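Local coordinates for probable oxidoreductase (Mycobacterium abscessus, PDB 4EYE), which is probably an NAD(P)H-dependent oxidoreductase of the quinone oxidoreductase branch of the medium-chain dehydrogenase/reductase family, its substrate not established, at residues F149-A152 with Q156-A159; R323-D328 with G336-V341. One frame throughout, in Å; residues are numbered along the deposited sequence.

Overall arrangement
Contact 1 comes first along the chain. It lies at the C-terminal end of helix 143-154, where the chain turns toward strand 162-165, the first strand in sequence of the six-stranded parallel sheet with order 3-2-1-4-5-6, the Rossmann fold that binds the dinucleotide in this family. Contact 2 belongs to the other domain: helix 322-330 packs on strand 337-341, which is part of the mixed sheet of the GroES-like half. The two centres are 30 Å apart, on opposite sides of the chain's centre, and their nearest atoms stay about 14 Å from each other. Contact 1 thus leads into the dinucleotide-binding sheet; contact 2 belongs to the C-terminal return.

Contact 1. Residues F149-A152 with Q156-A159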
ATOM      1  N   PHE A 149      -5.958   9.254  -0.909  1.00 17.17           N
ATOM      2  CA  PHE A 149      -6.165  10.117   0.244  1.00 17.60           C
ATOM      3  C   PHE A 149      -5.066  11.166   0.432  1.00 17.79           C
ATOM      4  O   PHE A 149      -5.371  12.333   0.599  1.00 18.17           O
ATOM      5  CB  PHE A 149      -6.258   9.239   1.485  1.00 17.65           C
ATOM      6  CG  PHE A 149      -6.179   9.986   2.785  1.00 18.02           C
ATOM      7  CD1 PHE A 149      -7.235  10.811   3.208  1.00 18.36           C
ATOM      8  CD2 PHE A 149      -5.110   9.795   3.628  1.00 18.08           C
ATOM      9  CE1 PHE A 149      -7.190  11.443   4.440  1.00 18.80           C
ATOM     10  CE2 PHE A 149      -5.053  10.445   4.871  1.00 18.50           C
ATOM     11  CZ  PHE A 149      -6.094  11.256   5.274  1.00 18.81           C
ATOM     12  N   ALA A 150      -3.800  10.746   0.398  1.00 17.80           N
ATOM     13  CA  ALA A 150      -2.674  11.675   0.554  1.00 18.18           C
ATOM     14  C   ALA A 150      -2.725  12.792  -0.464  1.00 18.44           C
ATOM     15  O   ALA A 150      -2.497  13.973  -0.142  1.00 18.72           O
ATOM     16  CB  ALA A 150      -1.306  10.949   0.410  1.00 17.88           C
ATOM     17  N   TYR A 151      -2.944  12.411  -1.710  1.00 18.52           N
ATOM     18  CA  TYR A 151      -3.000  13.394  -2.797  1.00 18.96           C
ATOM     19  C   TYR A 151      -4.273  14.237  -2.835  1.00 19.81           C
ATOM     20  O   TYR A 151      -4.229  15.497  -2.895  1.00 20.54           O
ATOM     21  CB  TYR A 151      -2.853  12.675  -4.126  1.00 18.71           C
ATOM     22  CG  TYR A 151      -1.456  12.210  -4.456  1.00 18.44           C
ATOM     23  CD1 TYR A 151      -0.343  12.917  -4.065  1.00 18.40           C
ATOM     24  CD2 TYR A 151      -1.262  11.061  -5.226  1.00 18.23           C
ATOM     25  CE1 TYR A 151       0.938  12.504  -4.433  1.00 18.36           C
ATOM     26  CE2 TYR A 151      -0.004  10.631  -5.558  1.00 18.12           C
ATOM     27  CZ  TYR A 151       1.092  11.331  -5.189  1.00 18.17           C
ATOM     28  OH  TYR A 151       2.347  10.879  -5.614  1.00 18.03           O
ATOM     29  N   ALA A 152      -5.414  13.585  -2.743  1.00 20.01           N
ATOM     30  CA  ALA A 152      -6.682  14.277  -2.943  1.00 20.57           C
ATOM     31  C   ALA A 152      -7.085  15.068  -1.720  1.00 21.25           C
ATOM     32  O   ALA A 152      -7.544  16.194  -1.858  1.00 22.51           O
ATOM     33  CB  ALA A 152      -7.754  13.289  -3.303  1.00 19.97           C
ATOM     34  N   GLN A 156      -3.731  18.050  -1.535  1.00 25.54           N
ATOM     35  CA  GLN A 156      -4.416  18.721  -2.619  1.00 27.20           C
ATOM     36  C   GLN A 156      -3.557  18.869  -3.905  1.00 26.18           C
ATOM     37  O   GLN A 156      -3.372  19.986  -4.425  1.00 25.57           O
ATOM     38  CB  GLN A 156      -4.966  20.073  -2.158  1.00 30.14           C
ATOM     39  CG  GLN A 156      -6.020  19.941  -1.057  1.00 33.54           C
ATOM     40  CD  GLN A 156      -6.545  21.282  -0.574  1.00 39.00           C
ATOM     41  OE1 GLN A 156      -7.395  21.897  -1.220  1.00 45.44           O
ATOM     42  NE2 GLN A 156      -6.054  21.740   0.589  1.00 42.65           N
ATOM     43  N   LEU A 157      -3.087  17.734  -4.421  1.00 24.76           N
ATOM     44  CA  LEU A 157      -2.310  17.703  -5.656  1.00 24.71           C
ATOM     45  C   LEU A 157      -3.114  18.280  -6.805  1.00 25.49           C
ATOM     46  O   LEU A 157      -4.305  18.070  -6.882  1.00 24.68           O
ATOM     47  CB  LEU A 157      -1.918  16.271  -5.995  1.00 24.28           C
ATOM     48  CG  LEU A 157      -1.077  16.099  -7.269  1.00 24.63           C
ATOM     49  CD1 LEU A 157       0.210  16.918  -7.290  1.00 24.13           C
ATOM     50  CD2 LEU A 157      -0.790  14.613  -7.518  1.00 24.20           C
ATOM     51  N   ARG A 158      -2.465  19.019  -7.698  1.00 26.47           N
ATOM     52  CA  ARG A 158      -3.164  19.562  -8.847  1.00 27.68           C
ATOM     53  C   ARG A 158      -2.501  19.092 -10.115  1.00 26.83           C
ATOM     54  O   ARG A 158      -1.291  18.863 -10.137  1.00 25.34           O
ATOM     55  CB  ARG A 158      -3.178  21.088  -8.772  1.00 29.65           C
ATOM     56  CG  ARG A 158      -4.022  21.632  -7.628  1.00 32.52           C
ATOM     57  CD  ARG A 158      -5.490  21.324  -7.879  1.00 34.59           C
ATOM     58  NE  ARG A 158      -6.386  21.708  -6.787  1.00 38.60           N
ATOM     59  CZ  ARG A 158      -6.801  20.899  -5.801  1.00 40.25           C
ATOM     60  NH1 ARG A 158      -6.357  19.637  -5.690  1.00 40.85           N
ATOM     61  NH2 ARG A 158      -7.634  21.361  -4.888  1.00 40.98           N
ATOM     62  N   ALA A 159      -3.291  18.963 -11.176  1.00 26.63           N
ATOM     63  CA  ALA A 159      -2.744  18.690 -12.512  1.00 27.05           C
ATOM     64  C   ALA A 159      -1.626  19.705 -12.827  1.00 27.35           C
ATOM     65  O   ALA A 159      -1.748  20.880 -12.520  1.00 27.30           O
ATOM     66  CB  ALA A 159      -3.864  18.751 -13.556  1.00 27.43           C
TER
HETATM   67  O   HOH W   1      -7.729  17.511  -3.921  1.00 34.52           O
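Leu157 N donates to Tyr151 O at 2.9 Å, a fairly straight bond (160° at the hydrogen). Gln156 N comes just as near the same oxygen, but at too poor an angle to bond. The helix thus closes with a wide, pi-type turn, positive-phi Gln156 leads the chain out, and the amide six residues on takes up the Tyr151 carbonyl. Above this link the two side chains run side by side in the same direction. With CG beside its backbone N (chi1 -75°), Tyr151 presents one ring face, and Leu157 CD2 settles over it in a CH-pi contact, 4.0 Å from the ring centroid, displaced toward the rim and 3.9 Å from both CG and CD1 of Tyr151.

A water bridges the outer side: it accepts from Arg158 NH1 at 3.1 Å and approaches Ala152 O at a doubtfully short distance. Arg158 NH1 also donates to Leu157 O, 2.8 Å away, from above the carbonyl plane, tying Arg158 to the preceding carbonyl and, by way of the water, to the helix end. Farther out, Tyr151 OH is hydrogen-bonded to Ala176 O of helix 171-182, and Val163 and Met230 of the parallel sheet touch both Tyr151 and Leu157. Tyr151 O is therefore satisfied by a loop amide, and apparently, through the water, the helix end meets a guanidinium whose positive charge should suit its dipole.

Contact 2. Residues R323-D328 with G336-V341; sequences RQALQD and GKMVLV
Met338 reaches from its strand to the helix, meeting Ala325 in van der Waals contact through its last two side-chain atoms. Its CB points toward the helix, CG stands anti to the backbone N (chi1 162°), and the chain runs on extended through CG to the sulfur. Met338 SD lies 3.4 Å from Ala325 O and 3.8 Å from Ala325 CB. There the chain bends (chi3 -85°), which carries CE along the helix surface: Met338 CE rests 3.5 Å from Ala325 O, 4.0 Å from Ala325 CA and 4.3 Å from Asp328 CB. Two residues on, Leu340 points toward the helix and brings CD2 to 3.5 Å from Ala325 CB, a tight carbon pair. The small alanine side chain is thus met by both strand residues, one through sulfur and one through a methyl.

Helix and strand run nearly antiparallel, at 173°, with their axes 9.7 Å apart at closest approach. They are the second and third elements of a beta-alpha-beta unit begun by strand 313-318, which pairs in parallel with strand 337-341 and sends Ile317 against both Ala325 and Leu340. Val339 points away from the helix and touches Ala135 and Val138 of helix 134-140, leaving the strand sandwiched between two helices.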
ATOM      1  N   ARG A 323       6.731 -17.831   4.372  1.00 21.71           N
ATOM      2  CA  ARG A 323       7.937 -17.459   5.113  1.00 22.77           C
ATOM      3  C   ARG A 323       9.001 -16.884   4.194  1.00 22.42           C
ATOM      4  O   ARG A 323       9.494 -15.760   4.424  1.00 21.78           O
ATOM      5  CB  ARG A 323       8.547 -18.617   5.897  1.00 24.51           C
ATOM      6  CG  ARG A 323       9.957 -18.304   6.366  1.00 26.09           C
ATOM      7  CD  ARG A 323      10.663 -19.528   6.948  1.00 28.57           C
ATOM      8  NE  ARG A 323       9.855 -20.089   8.004  1.00 30.62           N
ATOM      9  CZ  ARG A 323      10.291 -20.959   8.915  1.00 32.87           C
ATOM     10  NH1 ARG A 323      11.570 -21.354   8.912  1.00 33.78           N
ATOM     11  NH2 ARG A 323       9.436 -21.392   9.852  1.00 32.69           N
ATOM     12  N   GLN A 324       9.350 -17.619   3.157  1.00 22.36           N
ATOM     13  CA  GLN A 324      10.326 -17.094   2.192  1.00 22.86           C
ATOM     14  C   GLN A 324       9.858 -15.783   1.517  1.00 21.75           C
ATOM     15  O   GLN A 324      10.664 -14.913   1.247  1.00 21.52           O
ATOM     16  CB  GLN A 324      10.622 -18.127   1.099  1.00 24.28           C
ATOM     17  CG  GLN A 324      11.764 -17.714   0.158  1.00 25.45           C
ATOM     18  CD  GLN A 324      13.080 -17.561   0.914  1.00 26.84           C
ATOM     19  OE1 GLN A 324      13.697 -16.489   0.903  1.00 28.58           O
ATOM     20  NE2 GLN A 324      13.475 -18.607   1.647  1.00 28.47           N
ATOM     21  N   ALA A 325       8.549 -15.669   1.233  1.00 20.89           N
ATOM     22  CA  ALA A 325       8.001 -14.474   0.616  1.00 20.07           C
ATOM     23  C   ALA A 325       8.302 -13.277   1.536  1.00 19.80           C
ATOM     24  O   ALA A 325       8.803 -12.209   1.093  1.00 19.39           O
ATOM     25  CB  ALA A 325       6.486 -14.633   0.392  1.00 19.63           C
ATOM     26  N   LEU A 326       7.988 -13.448   2.815  1.00 19.66           N
ATOM     27  CA  LEU A 326       8.163 -12.360   3.770  1.00 19.92           C
ATOM     28  C   LEU A 326       9.649 -12.024   3.998  1.00 20.72           C
ATOM     29  O   LEU A 326      10.012 -10.875   4.216  1.00 20.78           O
ATOM     30  CB  LEU A 326       7.416 -12.649   5.090  1.00 19.65           C
ATOM     31  CG  LEU A 326       6.011 -12.055   5.206  1.00 19.26           C
ATOM     32  CD1 LEU A 326       6.143 -10.503   5.352  1.00 18.91           C
ATOM     33  CD2 LEU A 326       5.161 -12.432   3.999  1.00 18.85           C
ATOM     34  N   GLN A 327      10.499 -13.027   3.971  1.00 21.92           N
ATOM     35  CA  GLN A 327      11.956 -12.801   4.089  1.00 23.14           C
ATOM     36  C   GLN A 327      12.468 -11.975   2.896  1.00 23.22           C
ATOM     37  O   GLN A 327      13.231 -11.031   3.064  1.00 23.25           O
ATOM     38  CB  GLN A 327      12.705 -14.140   4.121  1.00 24.33           C
ATOM     39  CG  GLN A 327      14.171 -14.031   4.595  1.00 25.59           C
ATOM     40  CD  GLN A 327      14.259 -13.450   5.984  1.00 26.45           C
ATOM     41  OE1 GLN A 327      13.779 -14.032   6.951  1.00 28.76           O
ATOM     42  NE2 GLN A 327      14.848 -12.287   6.089  1.00 27.96           N
ATOM     43  N   ASP A 328      12.022 -12.325   1.696  1.00 23.17           N
ATOM     44  CA  ASP A 328      12.403 -11.544   0.503  1.00 23.69           C
ATOM     45  C   ASP A 328      11.945 -10.103   0.621  1.00 22.91           C
ATOM     46  O   ASP A 328      12.692  -9.169   0.318  1.00 22.73           O
ATOM     47  CB  ASP A 328      11.813 -12.184  -0.733  1.00 24.30           C
ATOM     48  CG  ASP A 328      12.496 -13.501  -1.086  1.00 25.37           C
ATOM     49  OD1 ASP A 328      13.552 -13.812  -0.500  1.00 26.44           O
ATOM     50  OD2 ASP A 328      11.974 -14.201  -1.978  1.00 26.85           O
ATOM     51  N   GLY A 336       7.216  -2.748  -6.342  1.00 19.33           N
ATOM     52  CA  GLY A 336       5.762  -2.691  -6.505  1.00 18.56           C
ATOM     53  C   GLY A 336       5.141  -3.557  -5.403  1.00 17.85           C
ATOM     54  O   GLY A 336       5.482  -3.409  -4.217  1.00 18.08           O
ATOM     55  N   LYS A 337       4.259  -4.472  -5.788  1.00 17.10           N
ATOM     56  CA  LYS A 337       3.542  -5.278  -4.834  1.00 16.41           C
ATOM     57  C   LYS A 337       3.878  -6.776  -4.990  1.00 16.35           C
ATOM     58  O   LYS A 337       3.939  -7.302  -6.088  1.00 16.42           O
ATOM     59  CB  LYS A 337       2.031  -5.048  -5.011  1.00 16.04           C
ATOM     60  CG  LYS A 337       1.176  -5.613  -3.872  1.00 15.85           C
ATOM     61  CD  LYS A 337       1.304  -4.712  -2.629  1.00 15.64           C
ATOM     62  CE  LYS A 337       0.570  -5.257  -1.433  1.00 15.55           C
ATOM     63  NZ  LYS A 337       0.666  -4.312  -0.278  1.00 15.49           N
ATOM     64  N   MET A 338       3.996  -7.454  -3.860  1.00 16.15           N
ATOM     65  CA  MET A 338       4.046  -8.900  -3.792  1.00 16.22           C
ATOM     66  C   MET A 338       2.717  -9.409  -3.212  1.00 15.83           C
ATOM     67  O   MET A 338       2.209  -8.837  -2.245  1.00 15.50           O
ATOM     68  CB  MET A 338       5.160  -9.322  -2.848  1.00 16.57           C
ATOM     69  CG  MET A 338       5.120 -10.757  -2.315  1.00 16.86           C
ATOM     70  SD  MET A 338       6.474 -11.109  -1.117  1.00 17.42           S
ATOM     71  CE  MET A 338       7.833 -11.566  -2.163  1.00 17.58           C
ATOM     72  N   VAL A 339       2.251 -10.548  -3.728  1.00 15.76           N
ATOM     73  CA  VAL A 339       1.098 -11.199  -3.160  1.00 15.63           C
ATOM     74  C   VAL A 339       1.382 -12.670  -2.924  1.00 15.89           C
ATOM     75  O   VAL A 339       2.295 -13.259  -3.531  1.00 16.08           O
ATOM     76  CB  VAL A 339      -0.184 -10.988  -4.019  1.00 15.52           C
ATOM     77  CG1 VAL A 339      -0.408  -9.499  -4.358  1.00 15.33           C
ATOM     78  CG2 VAL A 339      -0.106 -11.763  -5.324  1.00 15.79           C
ATOM     79  N   LEU A 340       0.595 -13.238  -2.025  1.00 15.91           N
ATOM     80  CA  LEU A 340       0.564 -14.636  -1.753  1.00 16.25           C
ATOM     81  C   LEU A 340      -0.684 -15.225  -2.351  1.00 16.65           C
ATOM     82  O   LEU A 340      -1.780 -14.637  -2.265  1.00 16.58           O
ATOM     83  CB  LEU A 340       0.559 -14.884  -0.221  1.00 16.15           C
ATOM     84  CG  LEU A 340       1.658 -14.227   0.580  1.00 16.08           C
ATOM     85  CD1 LEU A 340       1.598 -14.608   2.094  1.00 16.12           C
ATOM     86  CD2 LEU A 340       3.054 -14.500  -0.003  1.00 16.30           C
ATOM     87  N   VAL A 341      -0.550 -16.397  -2.935  1.00 17.37           N
ATOM     88  CA  VAL A 341      -1.662 -17.069  -3.622  1.00 18.02           C
ATOM     89  C   VAL A 341      -1.956 -18.413  -2.955  1.00 18.79           C
ATOM     90  O   VAL A 341      -1.099 -19.292  -2.997  1.00 19.23           O
ATOM     91  CB  VAL A 341      -1.297 -17.366  -5.066  1.00 18.28           C
ATOM     92  CG1 VAL A 341      -2.538 -17.905  -5.834  1.00 18.57           C
ATOM     93  CG2 VAL A 341      -0.707 -16.120  -5.720  1.00 18.09           C
TER